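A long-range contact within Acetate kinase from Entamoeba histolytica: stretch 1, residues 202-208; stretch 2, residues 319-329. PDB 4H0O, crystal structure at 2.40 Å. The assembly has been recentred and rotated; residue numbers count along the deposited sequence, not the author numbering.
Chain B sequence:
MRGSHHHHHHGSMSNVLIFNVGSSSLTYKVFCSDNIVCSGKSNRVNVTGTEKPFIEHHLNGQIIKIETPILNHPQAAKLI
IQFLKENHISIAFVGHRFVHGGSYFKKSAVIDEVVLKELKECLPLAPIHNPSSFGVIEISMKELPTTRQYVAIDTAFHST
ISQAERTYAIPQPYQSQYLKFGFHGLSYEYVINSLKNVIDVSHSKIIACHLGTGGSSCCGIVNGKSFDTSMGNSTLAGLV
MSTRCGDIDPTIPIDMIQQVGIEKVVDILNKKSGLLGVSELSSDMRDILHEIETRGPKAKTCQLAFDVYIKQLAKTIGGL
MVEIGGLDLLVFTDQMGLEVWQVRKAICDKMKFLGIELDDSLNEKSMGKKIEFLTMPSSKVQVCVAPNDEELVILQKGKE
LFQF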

# COMPACT_ATOMS: atom_id res chain seq x y z
N SER B 202 -16.69 -20.37 10.16
CA SER B 202 -17.20 -19.47 11.20
C SER B 202 -16.21 -19.21 12.35
O SER B 202 -16.44 -18.32 13.17
N HIS B 203 -15.13 -19.98 12.40
CA HIS B 203 -14.08 -19.76 13.38
C HIS B 203 -12.73 -19.86 12.69
O HIS B 203 -11.90 -20.70 13.03
N SER B 204 -12.52 -18.98 11.71
CA SER B 204 -11.34 -19.04 10.86
C SER B 204 -10.87 -17.65 10.47
O SER B 204 -11.67 -16.73 10.34
N LYS B 205 -9.56 -17.52 10.29
CA LYS B 205 -8.98 -16.31 9.72
C LYS B 205 -8.39 -16.68 8.37
O LYS B 205 -7.41 -17.44 8.29
N ILE B 206 -8.99 -16.16 7.31
CA ILE B 206 -8.65 -16.56 5.96
C ILE B 206 -8.17 -15.36 5.15
O ILE B 206 -8.77 -14.29 5.21
N ILE B 207 -7.07 -15.55 4.42
CA ILE B 207 -6.65 -14.57 3.43
C ILE B 207 -6.76 -15.22 2.06
O ILE B 207 -6.10 -16.22 1.78
N ALA B 208 -7.61 -14.65 1.21
CA ALA B 208 -7.81 -15.18 -0.13
C ALA B 208 -7.11 -14.31 -1.17
O ALA B 208 -7.13 -13.08 -1.07
N GLY B 319 0.25 -7.47 5.58
CA GLY B 319 -0.54 -6.38 6.14
C GLY B 319 -1.93 -6.82 6.55
O GLY B 319 -2.45 -6.40 7.59
N LEU B 320 -2.54 -7.68 5.74
CA LEU B 320 -3.90 -8.16 6.01
C LEU B 320 -3.94 -9.11 7.20
O LEU B 320 -4.92 -9.12 7.96
N MET B 321 -2.88 -9.89 7.36
CA MET B 321 -2.77 -10.83 8.47
C MET B 321 -2.83 -10.12 9.82
O MET B 321 -3.54 -10.55 10.73
N VAL B 322 -2.08 -9.02 9.94
CA VAL B 322 -2.07 -8.24 11.17
C VAL B 322 -3.43 -7.59 11.41
O VAL B 322 -3.89 -7.51 12.55
N GLU B 323 -4.08 -7.15 10.34
CA GLU B 323 -5.39 -6.51 10.44
C GLU B 323 -6.47 -7.44 11.00
O GLU B 323 -7.28 -7.03 11.82
N ILE B 324 -6.47 -8.69 10.52
CA ILE B 324 -7.49 -9.66 10.91
C ILE B 324 -7.10 -10.45 12.16
O ILE B 324 -7.90 -11.22 12.69
N GLY B 325 -5.86 -10.27 12.61
CA GLY B 325 -5.41 -10.85 13.86
C GLY B 325 -4.82 -12.25 13.76
O GLY B 325 -4.82 -12.99 14.75
N GLY B 326 -4.34 -12.63 12.58
CA GLY B 326 -3.76 -13.95 12.40
C GLY B 326 -4.04 -14.57 11.04
O GLY B 326 -4.56 -13.91 10.14
N LEU B 327 -3.69 -15.85 10.90
CA LEU B 327 -3.83 -16.55 9.63
C LEU B 327 -3.89 -18.06 9.82
O LEU B 327 -2.93 -18.68 10.28
N ASP B 328 -5.03 -18.65 9.46
CA ASP B 328 -5.19 -20.10 9.51
C ASP B 328 -5.07 -20.72 8.12
O ASP B 328 -4.50 -21.81 7.96
N LEU B 329 -5.59 -20.02 7.11
CA LEU B 329 -5.65 -20.57 5.76
C LEU B 329 -5.39 -19.52 4.70
O LEU B 329 -6.10 -18.51 4.62

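Stretch 2 enters as the last turns of a helix, breaks at a pair of glycines and ends in a strand that pairs with stretch 1. In the helix, Gly 319, Val 322 and Glu 323 make no contact with stretch 1, and the work falls to the residues on the near side. Leu 320 directs its CA-to-CB bond toward the strand in the m,t rotamer, and its CB lies 3.9 Å from CD1 of Ile 207. Met 321 starts sideways and its t,t,p chain leads away, so it contributes mainly its base: its CB is 4.0 Å from Ile 207 CD1. Both are buried, and an apolar residue suits each place because the side chain it meets, Ile 207, is apolar too.

Ile 324, with chi1 p and chi2 t, points toward the strand. Its CD1 approaches Ile 207 CG1 at 3.9 Å and Lys 205 CB at 4.1 Å, so a branched aliphatic chain can reach both strand residues from one methyl. Its carbonyl serves a polar partner: Lys 205 NZ donates a hydrogen bond to Ile 324 O at 2.6 Å. Lysine suits this place because its m,t,t,m chain can lay methylenes along the turn while the ammonium group reaches the carbonyl oxygen of Ile 324.

Gly 325, the first residue to leave helical angles, has positive phi, and Gly 326 follows with phi near 143°. At either position a CB would jam against the preceding carbonyl oxygen, and at Gly 326 it would also lie a tight 3.2 Å from Lys 205 CD. Glycine thus allows both the turn and the close passage of the lysine, whose CD is 3.8 Å from Gly 326 N; a CB on Gly 325 would lie 3.5 Å from Lys 205 NZ.

Leu 327 sets out away from stretch 1, but its t,p rotamer brings the end back, with CD1 4.0 Å from Ile 207 CG1. Ile 207 itself, m,t and pointing toward stretch 2, thus touches Leu 320, Met 321, Ile 324 and Leu 327, a buried setting suited to a purely apolar side chain.

Asp 328 points toward stretch 1 with chi1 m. Its OD2 accepts a hydrogen bond from Lys 205 N at 3.0 Å, while its own N donates to Lys 205 O at 2.9 Å; a short carboxylate thus supplies an acceptor beside the strand's first residue.

Leu 329, t,p, forms a parallel bridge with Ile 206, m,t. Its O accepts from Ile 207 N at 3.1 Å, and its N gives a weak bond to Lys 205 O at 3.4 Å. Both side chains lie on the same face of the sheet, where Leu 329 CB and Ile 206 CG1 are 4.5 Å apart; a leucine suits this buried place against an apolar neighbour.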

# COMPACT_ATOMS: atom_id res chain seq x y z
CB SER B 202 -18.53 -19.99 11.76
OG SER B 202 -18.55 -21.40 11.80
CB HIS B 203 -14.17 -20.78 14.52
CG HIS B 203 -15.48 -20.74 15.25
ND1 HIS B 203 -15.75 -19.82 16.24
CD2 HIS B 203 -16.59 -21.51 15.13
CE1 HIS B 203 -16.98 -20.03 16.70
NE2 HIS B 203 -17.50 -21.04 16.04
CB SER B 204 -11.66 -19.84 9.59
OG SER B 204 -12.68 -19.19 8.83
CB LYS B 205 -7.92 -15.72 10.65
CG LYS B 205 -8.49 -15.20 11.96
CD LYS B 205 -7.39 -14.79 12.93
CE LYS B 205 -8.00 -14.28 14.22
NZ LYS B 205 -9.01 -13.22 13.96
CB ILE B 206 -9.87 -17.21 5.27
CG1 ILE B 206 -10.40 -18.37 6.11
CG2 ILE B 206 -9.51 -17.69 3.87
CD1 ILE B 206 -11.60 -19.08 5.52
CB ILE B 207 -5.21 -14.07 3.67
CG1 ILE B 207 -5.13 -13.24 4.96
CG2 ILE B 207 -4.73 -13.22 2.50
CD1 ILE B 207 -3.75 -12.68 5.27
CB ALA B 208 -9.29 -15.28 -0.44
CB LEU B 320 -4.48 -8.85 4.77
CG LEU B 320 -4.94 -7.91 3.64
CD1 LEU B 320 -5.39 -8.69 2.42
CD2 LEU B 320 -6.05 -6.99 4.12
CB MET B 321 -1.47 -11.63 8.36
CG MET B 321 -1.27 -12.66 9.46
SD MET B 321 0.18 -13.69 9.15
CE MET B 321 1.48 -12.44 9.13
CB VAL B 322 -0.95 -7.18 11.15
CG1 VAL B 322 -1.01 -6.30 12.39
CG2 VAL B 322 0.41 -7.85 11.06
CB GLU B 323 -5.85 -6.01 9.08
CG GLU B 323 -5.19 -4.74 8.61
CD GLU B 323 -5.81 -4.23 7.32
OE1 GLU B 323 -6.92 -3.67 7.38
OE2 GLU B 323 -5.18 -4.41 6.25
CB ILE B 324 -7.84 -10.63 9.76
CG1 ILE B 324 -6.65 -11.54 9.45
CG2 ILE B 324 -8.28 -9.85 8.52
CD1 ILE B 324 -6.92 -12.52 8.31
CB LEU B 327 -2.65 -16.20 8.71
CG LEU B 327 -2.59 -16.97 7.39
CD1 LEU B 327 -3.80 -16.62 6.54
CD2 LEU B 327 -1.30 -16.67 6.63
CB ASP B 328 -6.55 -20.47 10.11
CG ASP B 328 -6.73 -19.92 11.51
OD1 ASP B 328 -5.75 -19.93 12.29
OD2 ASP B 328 -7.85 -19.48 11.84
CB LEU B 329 -7.01 -21.23 5.51
CG LEU B 329 -7.23 -21.80 4.10
CD1 LEU B 329 -6.25 -22.93 3.83
CD2 LEU B 329 -8.66 -22.27 3.90